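PDB 3EXA: tRNA dimethylallyltransferase from Bacillus halodurans, which probably transfers a dimethylallyl group from dimethylallyl diphosphate to adenosine 37 of tRNAs that read codons beginning with uridine, with magnesium as cofactor. Local coordinates for residues A[72-85]-A[103-115]. Sequence-based numbering, arbitrary orientation.
Sequences FSVADFQDLATPLI and LYVNAVIHQFNLG
Val108 enters helix 74-85 as a knob, its side chain lodged among Phe77, Gln78, Ala81 and Ile85. The two methyls divide the work: Val108 CG2 presses on the Phe77 ring, 3.2 Å from Phe77 CE1, and also meets Ala81 CB, whereas Val108 CG1 packs on Ile85 CD1. Ala81 CB lies over one face of the same Phe77 ring, whose edge takes the backbone carbonyl of Tyr104. The Phe77 and Tyr104 rings meet obliquely, planes at 42°, with Phe77 CB 3.4 Å from Tyr104 CD2. Val74 CA covers one face of the Tyr104 ring in a CH-pi contact. A chi1 of 66° sets Val74 CG1 between backbone N and carbonyl carbon and swings Val74 CG2 tightly onto Ala107 CB, at 3.5 Å.

The helices cross at -46°, their axes approaching to 9.2 Å, and the connection between them passes through strand 94-98 of the parallel sheet in this P-loop NTPase-like fold; Phe77 and Ile85 also touch that strand. Ser73 and Asp76 form a capping box at the start of helix 74-85. Just before it, Tyr104 OH donates to Phe72 O at 2.6 Å, in the carbonyl plane. The Tyr104 side chain lies about 4 Å from that of Thr101, which probably contacts tRNA, as in relatives. Toward the other margin, the extended Gln78 side chain meets, from the opposite direction, CD1 of the poorly ordered Leu114. Gln78 NE2 hydrogen-bonds Phe112 O at 3.1 Å, but Gln78 OE1 then faces Ala107 O at 2.8 Å, acceptor against acceptor, making the modelled turn of the amide doubtful. The Phe112 ring forms a cation-pi contact with Arg160 of the second subunit.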
loop_
_atom_site.group_PDB
_atom_site.type_symbol
_atom_site.label_atom_id
_atom_site.label_comp_id
_atom_site.label_asym_id
_atom_site.label_seq_id
_atom_site.Cartn_x
_atom_site.Cartn_y
_atom_site.Cartn_z
ATOM N N PHE A 72 9.405 4.909 -18.218
ATOM C CA PHE A 72 8.749 6.211 -18.179
ATOM C C PHE A 72 7.238 6.027 -18.062
ATOM O O PHE A 72 6.523 5.992 -19.067
ATOM C CB PHE A 72 9.076 7.004 -19.452
ATOM C CG PHE A 72 8.766 8.469 -19.347
ATOM C CD1 PHE A 72 9.513 9.288 -18.508
ATOM C CD2 PHE A 72 7.701 9.023 -20.050
ATOM C CE1 PHE A 72 9.201 10.634 -18.367
ATOM C CE2 PHE A 72 7.385 10.365 -19.913
ATOM C CZ PHE A 72 8.136 11.174 -19.069
ATOM N N SER A 73 6.757 5.920 -16.828
ATOM C CA SER A 73 5.338 5.720 -16.576
ATOM C C SER A 73 4.510 6.984 -16.757
ATOM O O SER A 73 5.038 8.091 -16.895
ATOM C CB SER A 73 5.117 5.201 -15.151
ATOM O OG SER A 73 5.346 6.230 -14.198
ATOM N N VAL A 74 3.196 6.806 -16.740
ATOM C CA VAL A 74 2.284 7.920 -16.878
ATOM C C VAL A 74 2.567 8.918 -15.758
ATOM O O VAL A 74 2.590 10.127 -15.978
ATOM C CB VAL A 74 0.834 7.443 -16.785
ATOM C CG1 VAL A 74 0.556 6.929 -15.395
ATOM C CG2 VAL A 74 -0.097 8.568 -17.136
ATOM N N ALA A 75 2.796 8.401 -14.556
ATOM C CA ALA A 75 3.076 9.249 -13.408
ATOM C C ALA A 75 4.327 10.085 -13.661
ATOM O O ALA A 75 4.358 11.265 -13.321
ATOM C CB ALA A 75 3.253 8.401 -12.154
ATOM N N ASP A 76 5.356 9.478 -14.255
ATOM C CA ASP A 76 6.577 10.215 -14.543
ATOM C C ASP A 76 6.215 11.351 -15.497
ATOM O O ASP A 76 6.641 12.486 -15.313
ATOM C CB ASP A 76 7.650 9.331 -15.213
ATOM C CG ASP A 76 8.121 8.174 -14.333
ATOM O OD1 ASP A 76 8.452 8.396 -13.144
ATOM O OD2 ASP A 76 8.182 7.030 -14.851
ATOM N N PHE A 77 5.423 11.046 -16.520
ATOM C CA PHE A 77 5.034 12.064 -17.490
ATOM C C PHE A 77 4.269 13.219 -16.848
ATOM O O PHE A 77 4.584 14.385 -17.088
ATOM C CB PHE A 77 4.189 11.451 -18.603
ATOM C CG PHE A 77 3.607 12.467 -19.546
ATOM C CD1 PHE A 77 2.233 12.671 -19.602
ATOM C CD2 PHE A 77 4.433 13.246 -20.347
ATOM C CE1 PHE A 77 1.692 13.642 -20.437
ATOM C CE2 PHE A 77 3.896 14.222 -21.186
ATOM C CZ PHE A 77 2.522 14.419 -21.230
ATOM N N GLN A 78 3.270 12.888 -16.035
ATOM C CA GLN A 78 2.446 13.880 -15.356
ATOM C C GLN A 78 3.260 14.813 -14.447
ATOM O O GLN A 78 3.023 16.022 -14.429
ATOM C CB GLN A 78 1.353 13.166 -14.552
ATOM C CG GLN A 78 0.412 14.084 -13.780
ATOM C CD GLN A 78 -0.613 13.311 -12.954
ATOM O OE1 GLN A 78 -1.548 12.724 -13.495
ATOM N NE2 GLN A 78 -0.427 13.298 -11.635
ATOM N N ASP A 79 4.210 14.262 -13.694
ATOM C CA ASP A 79 5.038 15.084 -12.810
ATOM C C ASP A 79 5.941 16.030 -13.617
ATOM O O ASP A 79 6.403 17.051 -13.099
ATOM C CB ASP A 79 5.918 14.217 -11.888
ATOM C CG ASP A 79 5.109 13.338 -10.944
ATOM O OD1 ASP A 79 3.944 13.684 -10.639
ATOM O OD2 ASP A 79 5.653 12.305 -10.490
ATOM N N LEU A 80 6.206 15.695 -14.879
ATOM C CA LEU A 80 7.043 16.556 -15.714
ATOM C C LEU A 80 6.217 17.542 -16.537
ATOM O O LEU A 80 6.646 18.669 -16.764
ATOM C CB LEU A 80 7.914 15.718 -16.657
ATOM C CG LEU A 80 9.080 14.942 -16.033
ATOM C CD1 LEU A 80 9.663 14.012 -17.069
ATOM C CD2 LEU A 80 10.137 15.910 -15.518
ATOM N N ALA A 81 5.030 17.131 -16.973
ATOM C CA ALA A 81 4.189 18.006 -17.778
ATOM C C ALA A 81 3.496 19.100 -16.981
ATOM O O ALA A 81 3.518 20.276 -17.366
ATOM C CB ALA A 81 3.150 17.192 -18.522
ATOM N N THR A 82 2.877 18.723 -15.870
ATOM C CA THR A 82 2.153 19.692 -15.062
ATOM C C THR A 82 3.016 20.917 -14.740
ATOM O O THR A 82 2.636 22.039 -15.046
ATOM C CB THR A 82 1.610 19.026 -13.772
ATOM O OG1 THR A 82 0.802 17.895 -14.130
ATOM C CG2 THR A 82 0.749 19.994 -12.987
ATOM N N PRO A 83 4.201 20.718 -14.146
ATOM C CA PRO A 83 5.034 21.883 -13.833
ATOM C C PRO A 83 5.418 22.677 -15.087
ATOM O O PRO A 83 5.515 23.909 -15.055
ATOM C CB PRO A 83 6.252 21.264 -13.145
ATOM C CG PRO A 83 5.700 20.003 -12.538
ATOM C CD PRO A 83 4.817 19.479 -13.646
ATOM N N LEU A 84 5.627 21.969 -16.197
ATOM C CA LEU A 84 6.011 22.619 -17.449
ATOM C C LEU A 84 4.929 23.553 -17.965
ATOM O O LEU A 84 5.228 24.618 -18.497
ATOM C CB LEU A 84 6.349 21.573 -18.514
ATOM C CG LEU A 84 7.794 21.617 -19.026
ATOM C CD1 LEU A 84 8.049 20.433 -19.937
ATOM C CD2 LEU A 84 8.051 22.917 -19.756
ATOM N N ILE A 85 3.672 23.157 -17.815
ATOM C CA ILE A 85 2.574 23.998 -18.268
ATOM C C ILE A 85 2.617 25.336 -17.544
ATOM O O ILE A 85 2.339 26.383 -18.132
ATOM C CB ILE A 85 1.236 23.312 -18.016
ATOM C CG1 ILE A 85 1.046 22.195 -19.047
ATOM C CG2 ILE A 85 0.103 24.312 -18.051
ATOM C CD1 ILE A 85 -0.143 21.303 -18.757
ATOM N N LEU A 103 -3.737 7.637 -22.276
ATOM C CA LEU A 103 -3.289 7.487 -20.901
ATOM C C LEU A 103 -2.486 8.670 -20.384
ATOM O O LEU A 103 -2.714 9.139 -19.268
ATOM C CB LEU A 103 -2.446 6.226 -20.762
ATOM C CG LEU A 103 -3.108 5.043 -20.078
ATOM C CD1 LEU A 103 -2.126 3.883 -20.071
ATOM C CD2 LEU A 103 -3.510 5.421 -18.660
ATOM N N TYR A 104 -1.546 9.147 -21.191
ATOM C CA TYR A 104 -0.697 10.264 -20.790
ATOM C C TYR A 104 -1.407 11.612 -20.865
ATOM O O TYR A 104 -1.186 12.482 -20.017
ATOM C CB TYR A 104 0.582 10.289 -21.644
ATOM C CG TYR A 104 1.570 9.174 -21.330
ATOM C CD1 TYR A 104 1.170 7.832 -21.334
ATOM C CD2 TYR A 104 2.903 9.461 -21.030
ATOM C CE1 TYR A 104 2.077 6.797 -21.045
ATOM C CE2 TYR A 104 3.821 8.437 -20.739
ATOM C CZ TYR A 104 3.398 7.109 -20.749
ATOM O OH TYR A 104 4.282 6.087 -20.446
ATOM N N VAL A 105 -2.264 11.784 -21.868
ATOM C CA VAL A 105 -2.996 13.033 -22.021
ATOM C C VAL A 105 -4.083 13.171 -20.962
ATOM O O VAL A 105 -4.226 14.236 -20.365
ATOM C CB VAL A 105 -3.641 13.171 -23.437
ATOM C CG1 VAL A 105 -2.569 13.093 -24.507
ATOM C CG2 VAL A 105 -4.684 12.092 -23.652
ATOM N N ASN A 106 -4.844 12.107 -20.711
ATOM C CA ASN A 106 -5.901 12.185 -19.699
ATOM C C ASN A 106 -5.356 12.410 -18.309
ATOM O O ASN A 106 -5.984 13.085 -17.503
ATOM C CB ASN A 106 -6.752 10.925 -19.685
ATOM C CG ASN A 106 -7.665 10.847 -20.869
ATOM O OD1 ASN A 106 -7.761 11.791 -21.652
ATOM N ND2 ASN A 106 -8.353 9.727 -21.009
ATOM N N ALA A 107 -4.188 11.849 -18.027
ATOM C CA ALA A 107 -3.600 12.010 -16.715
ATOM C C ALA A 107 -3.208 13.461 -16.456
ATOM O O ALA A 107 -3.248 13.924 -15.321
ATOM C CB ALA A 107 -2.393 11.104 -16.576
ATOM N N VAL A 108 -2.834 14.175 -17.514
ATOM C CA VAL A 108 -2.427 15.575 -17.404
ATOM C C VAL A 108 -3.615 16.528 -17.372
ATOM O O VAL A 108 -3.659 17.448 -16.564
ATOM C CB VAL A 108 -1.536 15.988 -18.588
ATOM C CG1 VAL A 108 -1.403 17.501 -18.642
ATOM C CG2 VAL A 108 -0.177 15.328 -18.460
ATOM N N ILE A 109 -4.578 16.301 -18.256
ATOM C CA ILE A 109 -5.717 17.188 -18.319
ATOM C C ILE A 109 -6.689 17.000 -17.172
ATOM O O ILE A 109 -7.596 17.811 -16.995
ATOM C CB ILE A 109 -6.489 17.033 -19.636
ATOM C CG1 ILE A 109 -7.142 15.654 -19.708
ATOM C CG2 ILE A 109 -5.561 17.235 -20.804
ATOM C CD1 ILE A 109 -8.074 15.516 -20.902
ATOM N N HIS A 110 -6.512 15.938 -16.394
ATOM C CA HIS A 110 -7.405 15.675 -15.269
ATOM C C HIS A 110 -6.676 15.700 -13.935
ATOM O O HIS A 110 -7.302 15.628 -12.879
ATOM C CB HIS A 110 -8.101 14.321 -15.445
ATOM C CG HIS A 110 -9.122 14.306 -16.538
ATOM N ND1 HIS A 110 -9.088 13.399 -17.578
ATOM C CD2 HIS A 110 -10.217 15.075 -16.750
ATOM C CE1 HIS A 110 -10.116 13.609 -18.379
ATOM N NE2 HIS A 110 -10.819 14.622 -17.899
ATOM N N GLN A 111 -5.354 15.806 -13.977
ATOM C CA GLN A 111 -4.570 15.836 -12.748
ATOM C C GLN A 111 -4.896 14.654 -11.837
ATOM O O GLN A 111 -5.082 14.833 -10.632
ATOM C CB GLN A 111 -4.831 17.139 -11.984
ATOM C CG GLN A 111 -4.223 18.363 -12.610
ATOM C CD GLN A 111 -2.733 18.222 -12.810
ATOM O OE1 GLN A 111 -2.274 17.538 -13.729
ATOM N NE2 GLN A 111 -1.964 18.860 -11.942
ATOM N N PHE A 112 -4.966 13.451 -12.403
ATOM C CA PHE A 112 -5.265 12.256 -11.609
ATOM C C PHE A 112 -4.315 12.108 -10.426
ATOM O O PHE A 112 -3.110 12.324 -10.556
ATOM C CB PHE A 112 -5.173 10.989 -12.465
ATOM C CG PHE A 112 -6.285 10.839 -13.461
ATOM C CD1 PHE A 112 -7.603 11.088 -13.101
ATOM C CD2 PHE A 112 -6.016 10.401 -14.753
ATOM C CE1 PHE A 112 -8.643 10.909 -14.017
ATOM C CE2 PHE A 112 -7.047 10.217 -15.677
ATOM C CZ PHE A 112 -8.360 10.469 -15.305
ATOM N N ASN A 113 -4.864 11.729 -9.274
ATOM C CA ASN A 113 -4.063 11.548 -8.065
ATOM C C ASN A 113 -2.791 10.752 -8.341
ATOM O O ASN A 113 -1.682 11.249 -8.140
ATOM C CB ASN A 113 -4.863 10.813 -6.987
ATOM C CG ASN A 113 -4.042 10.560 -5.729
ATOM O OD1 ASN A 113 -4.330 9.642 -4.956
ATOM N ND2 ASN A 113 -3.016 11.382 -5.516
ATOM N N LEU A 114 -2.973 9.511 -8.794
ATOM C CA LEU A 114 -1.873 8.594 -9.096
ATOM C C LEU A 114 -1.090 8.237 -7.834
ATOM O O LEU A 114 0.135 8.081 -7.864
ATOM C CB LEU A 114 -0.931 9.196 -10.148
ATOM C CG LEU A 114 -1.431 9.218 -11.596
ATOM C CD1 LEU A 114 -0.383 9.885 -12.465
ATOM C CD2 LEU A 114 -1.711 7.799 -12.091
ATOM N N GLY A 115 -1.816 8.112 -6.728
ATOM C CA GLY A 115 -1.202 7.769 -5.459
ATOM C C GLY A 115 -1.170 6.266 -5.256
ATOM O O GLY A 115 -2.006 5.537 -5.800
#